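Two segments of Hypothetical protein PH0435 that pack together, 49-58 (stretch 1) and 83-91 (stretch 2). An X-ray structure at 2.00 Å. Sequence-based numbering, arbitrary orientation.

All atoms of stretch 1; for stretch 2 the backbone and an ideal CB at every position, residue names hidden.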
# COMPACT_ATOMS: atom_id res chain seq x y z
N PHE A 49 -2.35 5.12 7.52
CA PHE A 49 -2.39 3.85 8.24
C PHE A 49 -3.42 2.87 7.69
O PHE A 49 -4.60 3.20 7.53
CB PHE A 49 -2.66 4.12 9.73
CG PHE A 49 -2.67 2.88 10.57
CD1 PHE A 49 -1.62 1.97 10.51
CD2 PHE A 49 -3.73 2.63 11.45
CE1 PHE A 49 -1.62 0.83 11.31
CE2 PHE A 49 -3.74 1.49 12.24
CZ PHE A 49 -2.68 0.59 12.18
N LEU A 50 -2.97 1.64 7.42
CA LEU A 50 -3.85 0.61 6.87
C LEU A 50 -4.82 0.04 7.90
O LEU A 50 -5.98 -0.23 7.59
CB LEU A 50 -3.01 -0.54 6.30
CG LEU A 50 -3.75 -1.81 5.84
CD1 LEU A 50 -4.53 -1.52 4.55
CD2 LEU A 50 -2.75 -2.92 5.61
N GLY A 51 -4.32 -0.15 9.12
CA GLY A 51 -5.13 -0.74 10.17
C GLY A 51 -4.41 -2.01 10.57
O GLY A 51 -3.63 -2.55 9.78
N SER A 52 -4.65 -2.51 11.78
CA SER A 52 -3.99 -3.71 12.25
C SER A 52 -4.90 -4.94 12.31
O SER A 52 -4.51 -5.98 12.84
CB SER A 52 -3.37 -3.45 13.62
OG SER A 52 -4.33 -2.93 14.52
N SER A 53 -6.10 -4.83 11.77
CA SER A 53 -7.04 -5.94 11.77
C SER A 53 -7.77 -6.01 10.44
O SER A 53 -7.84 -5.02 9.71
CB SER A 53 -8.06 -5.78 12.89
OG SER A 53 -9.00 -4.77 12.55
N VAL A 54 -8.34 -7.17 10.13
CA VAL A 54 -9.08 -7.33 8.89
C VAL A 54 -10.22 -6.31 8.86
O VAL A 54 -10.46 -5.67 7.83
CB VAL A 54 -9.64 -8.76 8.75
CG1 VAL A 54 -10.68 -8.82 7.65
CG2 VAL A 54 -8.50 -9.73 8.45
N GLU A 55 -10.91 -6.16 9.98
CA GLU A 55 -12.02 -5.21 10.06
C GLU A 55 -11.57 -3.78 9.77
O GLU A 55 -12.26 -3.03 9.08
CB GLU A 55 -12.68 -5.26 11.45
CG GLU A 55 -13.65 -4.11 11.70
CD GLU A 55 -14.49 -4.29 12.95
OE1 GLU A 55 -13.91 -4.46 14.04
OE2 GLU A 55 -15.74 -4.26 12.83
N GLU A 56 -10.41 -3.40 10.30
CA GLU A 56 -9.89 -2.06 10.08
C GLU A 56 -9.53 -1.85 8.62
O GLU A 56 -9.76 -0.78 8.07
CB GLU A 56 -8.67 -1.81 10.96
CG GLU A 56 -9.02 -1.58 12.42
CD GLU A 56 -7.79 -1.33 13.28
OE1 GLU A 56 -7.02 -0.39 12.97
OE2 GLU A 56 -7.60 -2.08 14.26
N VAL A 57 -8.97 -2.88 7.98
CA VAL A 57 -8.61 -2.78 6.58
C VAL A 57 -9.84 -2.45 5.74
O VAL A 57 -9.84 -1.50 4.96
CB VAL A 57 -7.99 -4.09 6.06
CG1 VAL A 57 -7.94 -4.09 4.53
CG2 VAL A 57 -6.58 -4.27 6.63
N ALA A 58 -10.89 -3.25 5.92
CA ALA A 58 -12.13 -3.06 5.18
C ALA A 58 -12.67 -1.66 5.39
O ALA A 58 -13.27 -1.06 4.49
CB ALA A 58 -13.16 -4.10 5.63
N UNK A 83 0.60 -12.26 7.96
CA UNK A 83 0.18 -12.28 9.36
C UNK A 83 -1.18 -11.62 9.58
O UNK A 83 -1.45 -10.53 9.07
CB UNK A 83 1.23 -11.58 10.23
N UNK A 84 -2.03 -12.29 10.34
CA UNK A 84 -3.37 -11.80 10.66
C UNK A 84 -4.28 -11.56 9.46
O UNK A 84 -5.27 -10.84 9.56
CB UNK A 84 -3.25 -10.49 11.45
N UNK A 85 -3.94 -12.16 8.33
CA UNK A 85 -4.75 -12.03 7.13
C UNK A 85 -4.94 -10.64 6.54
O UNK A 85 -5.88 -10.43 5.78
CB UNK A 85 -6.14 -12.60 7.43
N UNK A 86 -4.06 -9.70 6.86
CA UNK A 86 -4.20 -8.34 6.33
C UNK A 86 -4.11 -8.29 4.80
O UNK A 86 -4.93 -7.63 4.15
CB UNK A 86 -3.12 -7.44 6.94
N UNK A 87 -3.13 -8.98 4.23
CA UNK A 87 -2.97 -9.00 2.79
C UNK A 87 -4.20 -9.51 2.06
O UNK A 87 -4.63 -8.93 1.06
CB UNK A 87 -1.76 -9.86 2.42
N UNK A 88 -4.76 -10.61 2.54
CA UNK A 88 -5.96 -11.17 1.92
C UNK A 88 -7.11 -10.16 2.00
O UNK A 88 -7.84 -9.96 1.03
CB UNK A 88 -6.35 -12.49 2.60
N UNK A 89 -7.25 -9.51 3.16
CA UNK A 89 -8.31 -8.52 3.34
C UNK A 89 -8.12 -7.37 2.37
O UNK A 89 -9.09 -6.86 1.81
CB UNK A 89 -8.33 -8.00 4.78
N UNK A 90 -6.87 -6.94 2.18
CA UNK A 90 -6.58 -5.85 1.26
C UNK A 90 -7.06 -6.21 -0.14
O UNK A 90 -7.78 -5.44 -0.78
CB UNK A 90 -5.08 -5.53 1.25
N UNK A 91 -6.68 -7.39 -0.61
CA UNK A 91 -7.08 -7.84 -1.94
C UNK A 91 -8.60 -7.97 -2.05
O UNK A 91 -9.19 -7.60 -3.07
CB UNK A 91 -6.41 -9.18 -2.27

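Stretch 1 offers a turn from Leu50 to Ser53, where Ser52 O is open to a water, and then a helix whose Val54 and Val57 face the neighbour. Stretch 2 runs its own helix alongside, the N-to-C directions 27° apart and the axes 9.0 Å apart at closest.

Position 83 has nothing of stretch 1 within reach of its CB, so the contact sets no demand. It is Glu83, its carboxylate bonded elsewhere in the structure.

At position 84 CA-to-CB points toward stretch 1, and the ideal CB lies 4.9 Å from Ser52 O. A carbonyl invites a donor, so Lys, Arg, Asn or Gln would suit, although the positive phi of 60° also speaks for Asn or Gly. The residue is Arg84. Its NH1 stops 3.9 Å from Ser52 O, and a water spans the gap, donating to Ser52 O at 3.1 Å and weakly accepting from Arg84 NH1 at 3.1 Å.

Position 85 again has positive phi, 61°, which favours glycine, and its ideal CB would sit 3.9 Å from Val54 CG2, a snug but not forbidden spot. Gly85 takes the N-cap position, and its carbonyl O lies 3.8 Å from Val54 CG2.

Position 86 points sideways, with its CB 4.7 Å from both Val57 CG2 and Leu50 CD2. Between them and the turn lies room for a branched or long apolar chain: Leu, Ile or Met. Leu86, at chi1 m and chi2 t, brings its end nearer than its CB direction suggests. Leu86 CD2 reaches Ser53 C at 3.7 Å and Val57 CG2 at 4.3 Å, while Leu86 CD1 lies 3.9 Å from Gly51 O; Leu86 has the largest area covered by stretch 1.

Position 87 points away and could hold many residues as far as this contact goes; it is Gly87. Position 88 points sideways beyond reach of stretch 1, equally permissive, and holds Leu88.

Position 89 points toward stretch 1, its ideal CB 3.8 Å from Val54 CG1 and 3.9 Å from Val57 CG1. With contact already made at CB, a small residue is called for: Ala, perhaps Gly or Ser. Ala89 fills it with its methyl alone.

Position 90 points sideways, CB 4.6 Å from Val57 CG1 and 5.2 Å from Leu50 CD1, so Val, Ile or Leu could close the gap. Val90 does so with CG2, 3.9 Å from Leu50 CD1 and 4.0 Å from Val57 CG1.

Position 91 is out of reach and unconstrained here; it is Met91, present as selenomethionine.

Stretch 2 83-91: ERGLGLAVM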
# COMPACT_ATOMS: atom_id res chain seq x y z
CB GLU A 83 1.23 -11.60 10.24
CG GLU A 83 2.51 -12.41 10.43
CD GLU A 83 3.56 -12.14 9.36
OE1 GLU A 83 3.21 -11.58 8.29
OE2 GLU A 83 4.73 -12.51 9.59
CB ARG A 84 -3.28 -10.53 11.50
CG ARG A 84 -2.71 -10.77 12.89
CD ARG A 84 -2.72 -9.51 13.72
NE ARG A 84 -2.10 -9.71 15.03
CZ ARG A 84 -1.89 -8.75 15.91
NH1 ARG A 84 -2.23 -7.50 15.63
NH2 ARG A 84 -1.31 -9.03 17.08
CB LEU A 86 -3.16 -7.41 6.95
CG LEU A 86 -3.17 -7.35 8.49
CD1 LEU A 86 -2.32 -6.18 8.95
CD2 LEU A 86 -4.60 -7.19 9.00
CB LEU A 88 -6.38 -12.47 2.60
CG LEU A 88 -7.75 -13.03 2.21
CD1 LEU A 88 -7.83 -13.17 0.69
CD2 LEU A 88 -7.98 -14.36 2.90
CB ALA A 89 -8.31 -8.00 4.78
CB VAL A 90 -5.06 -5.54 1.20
CG1 VAL A 90 -4.77 -4.59 0.04
CG2 VAL A 90 -4.61 -4.90 2.51
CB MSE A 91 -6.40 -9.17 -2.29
CG MSE A 91 -4.88 -9.05 -2.54
SE MSE A 91 -4.09 -10.64 -3.36
CE MSE A 91 -5.24 -10.71 -4.87
O HOH W 1 -1.42 -6.54 12.78
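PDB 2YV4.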